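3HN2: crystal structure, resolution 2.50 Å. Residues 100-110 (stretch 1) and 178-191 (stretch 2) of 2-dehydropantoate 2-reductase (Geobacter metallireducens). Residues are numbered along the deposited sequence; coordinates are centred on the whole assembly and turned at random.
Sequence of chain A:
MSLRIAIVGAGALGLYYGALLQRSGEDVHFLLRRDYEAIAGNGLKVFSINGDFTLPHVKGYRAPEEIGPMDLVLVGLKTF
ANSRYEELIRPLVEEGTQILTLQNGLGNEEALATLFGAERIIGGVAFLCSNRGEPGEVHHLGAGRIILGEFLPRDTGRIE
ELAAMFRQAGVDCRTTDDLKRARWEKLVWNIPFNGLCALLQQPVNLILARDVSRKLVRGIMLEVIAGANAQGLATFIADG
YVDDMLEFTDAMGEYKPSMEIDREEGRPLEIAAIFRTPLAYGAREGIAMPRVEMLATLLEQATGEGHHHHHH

Stretch 1, residues 100-110: LTLQNGLGNEE
Stretch 2 (178-191) DLKRARWEKLVWNI

Arg 183 organises this contact. It stands on a helix that begins at Leu 179 and continues beyond the stretch, and the chain it faces leaves a strand at Thr 101, loops through Leu 102 to Gly 107, and enters a second helix at Asn 108, with Gly 107 at the N-cap position. Register is set where Gly 105 CA lies 6.9 Å from Leu 187 CA.

From a CB directed toward the loop, Arg 183 reaches it through a bent side chain, with chi1 -73° (m), chi2 -98°, chi3 144° and chi4 -162°. Its guanidinium reads backbone: Arg 183 NH2 donates to Gln 103 O at 2.7 Å, nearly straight at 172°, and to Gly 105 O at 3.2 Å and 156°. Both carbonyls lie at the guanidinium edge, where N-H bonds point. The loop holds them there with phi/psi of -76/173 at Gln 103, -93/152 at Asn 104 and 85/-153 at Gly 105, whose positive phi favours glycine. Asn 108 (chi1 m) braces the turn, Asn 108 ND2 donating to Asn 104 O at 3.1 Å.

Glu 109 supplies the opposite charge. Its CB also points toward the partner, and chi1 -79°, chi2 90° and chi3 5° bring Glu 109 OE2 over one guanidinium face, in a salt bridge to Arg 183 NE at 2.8 Å. The aliphatic part of the same side chain meets Leu 179, Glu 109 CG to Leu 179 CD2 at 4.0 Å.

Leu 106 adds the apolar part. At phi/psi -117/180 its CB points sideways, but the mt rotamer carries its end closer: Leu 106 CG reaches Leu 187 CD2 at 3.7 Å, Leu 106 CD1 reaches Trp 184 CZ2 at 3.9 Å, and Leu 106 CD2 lies 3.9 Å from Arg 183 CB. Trp 184 has chi1 -84° and chi2 102°; Leu 187, off-rotamer at -107° and 15°, also places Leu 187 CD1 4.0 Å from Gly 105 CA.

The rule is compact: one buried arginine hydrogen-bonds two loop carbonyls and salt-bridges one oxygen of a helix glutamate while leucine packs alongside.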

ATOM      1  N   LEU A 100      10.394  22.264 -13.697  1.00 45.59           N
ATOM      2  CA  LEU A 100      10.181  20.996 -13.005  1.00 41.32           C
ATOM      3  C   LEU A 100       8.935  20.301 -13.528  1.00 38.92           C
ATOM      4  O   LEU A 100       7.821  20.806 -13.379  1.00 36.92           O
ATOM      5  CB  LEU A 100      10.093  21.217 -11.489  1.00 45.64           C
ATOM      6  CG  LEU A 100       9.753  20.095 -10.494  1.00 37.21           C
ATOM      7  CD1 LEU A 100      10.571  18.850 -10.728  1.00 33.37           C
ATOM      8  CD2 LEU A 100       9.995  20.595  -9.082  1.00 26.45           C
ATOM      9  N   THR A 101       9.133  19.144 -14.150  1.00 29.48           N
ATOM     10  CA  THR A 101       8.021  18.370 -14.681  1.00 31.94           C
ATOM     11  C   THR A 101       7.606  17.225 -13.723  1.00 35.06           C
ATOM     12  O   THR A 101       8.446  16.452 -13.244  1.00 29.78           O
ATOM     13  CB  THR A 101       8.307  17.918 -16.140  1.00 22.77           C
ATOM     14  OG1 THR A 101       7.079  17.659 -16.823  1.00 47.85           O
ATOM     15  CG2 THR A 101       9.205  16.704 -16.208  1.00 38.08           C
ATOM     16  N   LEU A 102       6.312  17.158 -13.419  1.00 38.57           N
ATOM     17  CA  LEU A 102       5.775  16.154 -12.488  1.00 46.48           C
ATOM     18  C   LEU A 102       4.705  15.282 -13.130  1.00 48.31           C
ATOM     19  O   LEU A 102       4.070  14.461 -12.465  1.00 48.42           O
ATOM     20  CB  LEU A 102       5.189  16.828 -11.249  1.00 47.06           C
ATOM     21  CG  LEU A 102       6.104  17.312 -10.127  1.00 50.53           C
ATOM     22  CD1 LEU A 102       5.300  18.142  -9.155  1.00 49.52           C
ATOM     23  CD2 LEU A 102       6.749  16.151  -9.411  1.00 39.55           C
ATOM     24  N   GLN A 103       4.518  15.469 -14.431  1.00 49.60           N
ATOM     25  CA  GLN A 103       3.500  14.759 -15.193  1.00 43.79           C
ATOM     26  C   GLN A 103       3.885  13.317 -15.484  1.00 40.60           C
ATOM     27  O   GLN A 103       5.003  12.893 -15.207  1.00 38.77           O
ATOM     28  CB  GLN A 103       3.181  15.524 -16.479  1.00 47.40           C
ATOM     29  CG  GLN A 103       4.085  16.736 -16.689  1.00 49.94           C
ATOM     30  CD  GLN A 103       3.989  17.333 -18.074  1.00 45.48           C
ATOM     31  OE1 GLN A 103       4.984  17.419 -18.786  1.00 70.53           O
ATOM     32  NE2 GLN A 103       2.791  17.750 -18.465  1.00 34.15           N
ATOM     33  N   ASN A 104       2.944  12.568 -16.047  1.00 52.71           N
ATOM     34  CA  ASN A 104       3.083  11.123 -16.197  1.00 52.52           C
ATOM     35  C   ASN A 104       3.680  10.674 -17.525  1.00 51.57           C
ATOM     36  O   ASN A 104       3.544  11.349 -18.543  1.00 55.23           O
ATOM     37  CB  ASN A 104       1.726  10.446 -15.979  1.00 52.96           C
ATOM     38  CG  ASN A 104       1.218  10.603 -14.561  1.00 54.94           C
ATOM     39  OD1 ASN A 104       1.949  11.041 -13.668  1.00 51.64           O
ATOM     40  ND2 ASN A 104      -0.041  10.242 -14.345  1.00 53.82           N
ATOM     41  N   GLY A 105       4.340   9.521 -17.496  1.00 49.44           N
ATOM     42  CA  GLY A 105       4.870   8.902 -18.696  1.00 44.56           C
ATOM     43  C   GLY A 105       6.227   9.445 -19.063  1.00 50.03           C
ATOM     44  O   GLY A 105       6.969   9.917 -18.206  1.00 56.28           O
ATOM     45  N   LEU A 106       6.538   9.388 -20.351  1.00 50.20           N
ATOM     46  CA  LEU A 106       7.844   9.774 -20.842  1.00 47.22           C
ATOM     47  C   LEU A 106       7.796  10.966 -21.784  1.00 52.66           C
ATOM     48  O   LEU A 106       6.726  11.513 -22.067  1.00 60.06           O
ATOM     49  CB  LEU A 106       8.473   8.609 -21.585  1.00 48.33           C
ATOM     50  CG  LEU A 106       8.868   7.340 -20.854  1.00  8.09           C
ATOM     51  CD1 LEU A 106       9.516   6.415 -21.874  1.00  5.94           C
ATOM     52  CD2 LEU A 106       9.810   7.579 -19.688  1.00  9.97           C
ATOM     53  N   GLY A 107       8.973  11.365 -22.259  1.00 46.46           N
ATOM     54  CA  GLY A 107       9.088  12.380 -23.295  1.00 48.09           C
ATOM     55  C   GLY A 107       8.978  13.806 -22.802  1.00 50.63           C
ATOM     56  O   GLY A 107       9.419  14.728 -23.488  1.00 59.10           O
ATOM     57  N   ASN A 108       8.386  13.980 -21.621  1.00 46.73           N
ATOM     58  CA  ASN A 108       8.106  15.287 -21.041  1.00 42.78           C
ATOM     59  C   ASN A 108       9.378  16.065 -20.756  1.00 50.76           C
ATOM     60  O   ASN A 108       9.491  17.240 -21.130  1.00 59.20           O
ATOM     61  CB  ASN A 108       7.277  15.140 -19.763  1.00 46.32           C
ATOM     62  CG  ASN A 108       5.989  14.353 -19.984  1.00 45.68           C
ATOM     63  OD1 ASN A 108       5.341  14.471 -21.026  1.00 41.59           O
ATOM     64  ND2 ASN A 108       5.615  13.548 -18.999  1.00 52.63           N
ATOM     65  N   GLU A 109      10.342  15.396 -20.126  1.00 42.96           N
ATOM     66  CA  GLU A 109      11.640  15.998 -19.838  1.00 43.57           C
ATOM     67  C   GLU A 109      12.340  16.462 -21.111  1.00 42.63           C
ATOM     68  O   GLU A 109      12.880  17.561 -21.159  1.00 34.77           O
ATOM     69  CB  GLU A 109      12.545  15.030 -19.075  1.00 38.52           C
ATOM     70  CG  GLU A 109      12.245  14.923 -17.587  1.00 42.20           C
ATOM     71  CD  GLU A 109      11.208  13.831 -17.238  1.00 54.84           C
ATOM     72  OE1 GLU A 109      10.767  13.057 -18.119  1.00 40.02           O
ATOM     73  OE2 GLU A 109      10.838  13.744 -16.054  1.00 24.00           O
ATOM     74  N   GLU A 110      12.280  15.618 -22.136  1.00 46.84           N
ATOM     75  CA  GLU A 110      12.995  15.813 -23.391  1.00 52.31           C
ATOM     76  C   GLU A 110      12.357  16.881 -24.278  1.00 54.97           C
ATOM     77  O   GLU A 110      13.067  17.608 -24.978  1.00 56.89           O
ATOM     78  CB  GLU A 110      13.091  14.483 -24.153  1.00 46.06           C
ATOM     79  CG  GLU A 110      13.899  13.386 -23.447  1.00 53.03           C
ATOM     80  CD  GLU A 110      13.067  12.486 -22.514  1.00 63.87           C
ATOM     81  OE1 GLU A 110      13.455  11.314 -22.318  1.00 51.82           O
ATOM     82  OE2 GLU A 110      12.034  12.938 -21.973  1.00 62.34           O
ATOM     83  N   ASP A 178      19.686   8.631 -11.318  1.00 54.96           N
ATOM     84  CA  ASP A 178      19.121   7.986 -12.490  1.00 49.41           C
ATOM     85  C   ASP A 178      17.632   8.301 -12.572  1.00 53.90           C
ATOM     86  O   ASP A 178      16.779   7.502 -12.154  1.00 56.35           O
ATOM     87  CB  ASP A 178      19.379   6.481 -12.435  1.00 48.65           C
ATOM     88  CG  ASP A 178      19.478   5.850 -13.810  1.00 66.97           C
ATOM     89  OD1 ASP A 178      19.186   6.537 -14.823  1.00 58.32           O
ATOM     90  OD2 ASP A 178      19.843   4.651 -13.867  1.00 63.81           O
ATOM     91  N   LEU A 179      17.345   9.496 -13.086  1.00 56.66           N
ATOM     92  CA  LEU A 179      15.983   9.965 -13.338  1.00 56.07           C
ATOM     93  C   LEU A 179      15.273   9.056 -14.339  1.00 56.91           C
ATOM     94  O   LEU A 179      14.114   8.668 -14.138  1.00 51.67           O
ATOM     95  CB  LEU A 179      16.025  11.399 -13.879  1.00 57.35           C
ATOM     96  CG  LEU A 179      14.755  12.001 -14.486  1.00 49.60           C
ATOM     97  CD1 LEU A 179      13.689  12.172 -13.421  1.00 35.62           C
ATOM     98  CD2 LEU A 179      15.065  13.334 -15.158  1.00 52.81           C
ATOM     99  N   LYS A 180      15.996   8.722 -15.408  1.00 54.08           N
ATOM    100  CA  LYS A 180      15.501   7.879 -16.479  1.00 46.73           C
ATOM    101  C   LYS A 180      14.970   6.548 -15.937  1.00 41.10           C
ATOM    102  O   LYS A 180      13.882   6.121 -16.318  1.00 41.94           O
ATOM    103  CB  LYS A 180      16.611   7.649 -17.505  1.00 36.66           C
ATOM    104  CG  LYS A 180      16.138   7.357 -18.923  1.00 44.76           C
ATOM    105  CD  LYS A 180      17.292   6.821 -19.767  1.00 62.60           C
ATOM    106  CE  LYS A 180      17.004   6.906 -21.256  1.00 75.56           C
ATOM    107  NZ  LYS A 180      17.323   8.252 -21.807  1.00 69.40           N
ATOM    108  N   ARG A 181      15.731   5.920 -15.038  1.00 40.09           N
ATOM    109  CA  ARG A 181      15.338   4.649 -14.425  1.00 43.05           C
ATOM    110  C   ARG A 181      14.058   4.794 -13.612  1.00 35.79           C
ATOM    111  O   ARG A 181      13.139   4.021 -13.788  1.00 51.75           O
ATOM    112  CB  ARG A 181      16.463   4.071 -13.560  1.00 45.70           C
ATOM    113  CG  ARG A 181      16.099   2.748 -12.876  1.00 29.05           C
ATOM    114  CD  ARG A 181      17.181   2.296 -11.916  1.00 25.32           C
ATOM    115  NE  ARG A 181      16.593   1.584 -10.789  1.00 51.96           N
ATOM    116  CZ  ARG A 181      16.775   0.294 -10.524  1.00 57.90           C
ATOM    117  NH1 ARG A 181      17.568  -0.446 -11.285  1.00 64.72           N
ATOM    118  NH2 ARG A 181      16.173  -0.250  -9.478  1.00 54.47           N
ATOM    119  N   ALA A 182      14.005   5.823 -12.774  1.00 43.56           N
ATOM    120  CA  ALA A 182      12.866   6.114 -11.905  1.00 41.76           C
ATOM    121  C   ALA A 182      11.537   6.329 -12.643  1.00 47.22           C
ATOM    122  O   ALA A 182      10.478   5.941 -12.135  1.00 52.44           O
ATOM    123  CB  ALA A 182      13.189   7.312 -11.029  1.00 43.02           C
ATOM    124  N   ARG A 183      11.600   6.958 -13.822  1.00 47.79           N
ATOM    125  CA  ARG A 183      10.446   7.118 -14.718  1.00 40.11           C
ATOM    126  C   ARG A 183       9.943   5.746 -15.160  1.00 46.22           C
ATOM    127  O   ARG A 183       8.742   5.458 -15.091  1.00 55.42           O
ATOM    128  CB  ARG A 183      10.825   7.954 -15.953  1.00 42.42           C
ATOM    129  CG  ARG A 183      11.023   9.452 -15.693  1.00 34.80           C
ATOM    130  CD  ARG A 183       9.778  10.266 -16.044  1.00 23.30           C
ATOM    131  NE  ARG A 183       9.605  11.379 -15.114  1.00 18.45           N
ATOM    132  CZ  ARG A 183       8.470  12.050 -14.935  1.00 29.02           C
ATOM    133  NH1 ARG A 183       8.426  13.045 -14.059  1.00 30.63           N
ATOM    134  NH2 ARG A 183       7.381  11.732 -15.622  1.00 39.03           N
ATOM    135  N   TRP A 184      10.880   4.902 -15.592  1.00 38.95           N
ATOM    136  CA  TRP A 184      10.585   3.536 -15.998  1.00 40.11           C
ATOM    137  C   TRP A 184      10.110   2.672 -14.832  1.00 44.40           C
ATOM    138  O   TRP A 184       9.300   1.763 -15.019  1.00 45.43           O
ATOM    139  CB  TRP A 184      11.813   2.903 -16.645  1.00 41.58           C
ATOM    140  CG  TRP A 184      11.958   3.228 -18.094  1.00 51.48           C
ATOM    141  CD1 TRP A 184      12.802   4.152 -18.648  1.00 41.51           C
ATOM    142  CD2 TRP A 184      11.242   2.634 -19.185  1.00 42.31           C
ATOM    143  NE1 TRP A 184      12.656   4.165 -20.015  1.00 43.02           N
ATOM    144  CE2 TRP A 184      11.702   3.249 -20.371  1.00 42.94           C
ATOM    145  CE3 TRP A 184      10.248   1.651 -19.273  1.00 41.25           C
ATOM    146  CZ2 TRP A 184      11.208   2.906 -21.635  1.00 37.94           C
ATOM    147  CZ3 TRP A 184       9.757   1.307 -20.534  1.00 44.86           C
ATOM    148  CH2 TRP A 184      10.241   1.935 -21.696  1.00 41.49           C
ATOM    149  N   GLU A 185      10.623   2.963 -13.639  1.00 45.76           N
ATOM    150  CA  GLU A 185      10.206   2.290 -12.415  1.00 56.14           C
ATOM    151  C   GLU A 185       8.723   2.529 -12.142  1.00 54.57           C
ATOM    152  O   GLU A 185       8.014   1.609 -11.748  1.00 61.18           O
ATOM    153  CB  GLU A 185      11.048   2.760 -11.224  1.00 63.36           C
ATOM    154  CG  GLU A 185      12.517   2.318 -11.237  1.00 41.94           C
ATOM    155  CD  GLU A 185      13.252   2.666  -9.943  1.00 53.70           C
ATOM    156  OE1 GLU A 185      12.925   3.698  -9.314  1.00 47.46           O
ATOM    157  OE2 GLU A 185      14.163   1.903  -9.554  1.00 44.61           O
ATOM    158  N   LYS A 186       8.263   3.760 -12.372  1.00 55.71           N
ATOM    159  CA  LYS A 186       6.855   4.110 -12.172  1.00 53.53           C
ATOM    160  C   LYS A 186       5.974   3.591 -13.302  1.00 54.89           C
ATOM    161  O   LYS A 186       4.782   3.355 -13.102  1.00 59.86           O
ATOM    162  CB  LYS A 186       6.668   5.620 -12.024  1.00 51.87           C
ATOM    163  CG  LYS A 186       5.472   5.976 -11.155  1.00 58.15           C
ATOM    164  CD  LYS A 186       4.839   7.292 -11.554  1.00 77.22           C
ATOM    165  CE  LYS A 186       3.495   7.465 -10.864  1.00 79.73           C
ATOM    166  NZ  LYS A 186       2.890   8.801 -11.118  1.00 82.16           N
ATOM    167  N   LEU A 187       6.568   3.423 -14.485  1.00 53.82           N
ATOM    168  CA  LEU A 187       5.888   2.833 -15.643  1.00 42.56           C
ATOM    169  C   LEU A 187       5.535   1.366 -15.416  1.00 40.79           C
ATOM    170  O   LEU A 187       4.550   0.876 -15.962  1.00 46.45           O
ATOM    171  CB  LEU A 187       6.741   2.987 -16.914  1.00 31.12           C
ATOM    172  CG  LEU A 187       6.353   3.998 -18.007  1.00 37.04           C
ATOM    173  CD1 LEU A 187       5.316   5.040 -17.564  1.00 11.10           C
ATOM    174  CD2 LEU A 187       7.596   4.688 -18.606  1.00 31.81           C
ATOM    175  N   VAL A 188       6.342   0.680 -14.606  1.00 42.88           N
ATOM    176  CA  VAL A 188       6.068  -0.696 -14.200  1.00 44.41           C
ATOM    177  C   VAL A 188       4.742  -0.796 -13.433  1.00 46.31           C
ATOM    178  O   VAL A 188       4.062  -1.816 -13.496  1.00 39.88           O
ATOM    179  CB  VAL A 188       7.236  -1.299 -13.377  1.00 44.24           C
ATOM    180  CG1 VAL A 188       6.869  -2.681 -12.792  1.00 54.82           C
ATOM    181  CG2 VAL A 188       8.462  -1.433 -14.242  1.00 26.27           C
ATOM    182  N   TRP A 189       4.371   0.278 -12.742  1.00 45.35           N
ATOM    183  CA  TRP A 189       3.095   0.324 -12.042  1.00 45.33           C
ATOM    184  C   TRP A 189       1.985   0.911 -12.907  1.00 47.04           C
ATOM    185  O   TRP A 189       0.857   0.379 -12.931  1.00 34.55           O
ATOM    186  CB  TRP A 189       3.204   1.120 -10.735  1.00 38.71           C
ATOM    187  CG  TRP A 189       2.010   0.905  -9.880  1.00 43.96           C
ATOM    188  CD1 TRP A 189       1.834  -0.088  -8.951  1.00 32.31           C
ATOM    189  CD2 TRP A 189       0.792   1.660  -9.899  1.00 45.86           C
ATOM    190  NE1 TRP A 189       0.594   0.024  -8.376  1.00 22.24           N
ATOM    191  CE2 TRP A 189      -0.075   1.074  -8.944  1.00 24.96           C
ATOM    192  CE3 TRP A 189       0.351   2.777 -10.625  1.00 22.40           C
ATOM    193  CZ2 TRP A 189      -1.357   1.571  -8.693  1.00 21.40           C
ATOM    194  CZ3 TRP A 189      -0.935   3.273 -10.382  1.00 26.30           C
ATOM    195  CH2 TRP A 189      -1.773   2.665  -9.421  1.00 48.16           C
ATOM    196  N   ASN A 190       2.305   2.019 -13.585  1.00 29.97           N
ATOM    197  CA  ASN A 190       1.320   2.816 -14.322  1.00 27.07           C
ATOM    198  C   ASN A 190       0.740   2.122 -15.537  1.00 31.62           C
ATOM    199  O   ASN A 190      -0.366   2.436 -15.954  1.00 44.90           O
ATOM    200  CB  ASN A 190       1.931   4.155 -14.777  1.00 44.66           C
ATOM    201  CG  ASN A 190       1.594   5.313 -13.847  1.00 53.90           C
ATOM    202  OD1 ASN A 190       1.092   5.124 -12.732  1.00 41.96           O
ATOM    203  ND2 ASN A 190       1.879   6.527 -14.305  1.00 64.40           N
ATOM    204  N   ILE A 191       1.491   1.200 -16.126  1.00 28.64           N
ATOM    205  CA  ILE A 191       1.023   0.549 -17.342  1.00 28.24           C
ATOM    206  C   ILE A 191      -0.045  -0.535 -17.072  1.00 33.21           C
ATOM    207  O   ILE A 191      -1.150  -0.399 -17.602  1.00 30.45           O
ATOM    208  CB  ILE A 191       2.184   0.148 -18.301  1.00 28.51           C
ATOM    209  CG1 ILE A 191       2.788   1.422 -18.922  1.00 40.41           C
ATOM    210  CG2 ILE A 191       1.697  -0.791 -19.392  1.00 36.42           C
ATOM    211  CD1 ILE A 191       3.975   1.199 -19.846  1.00 25.98           C
TER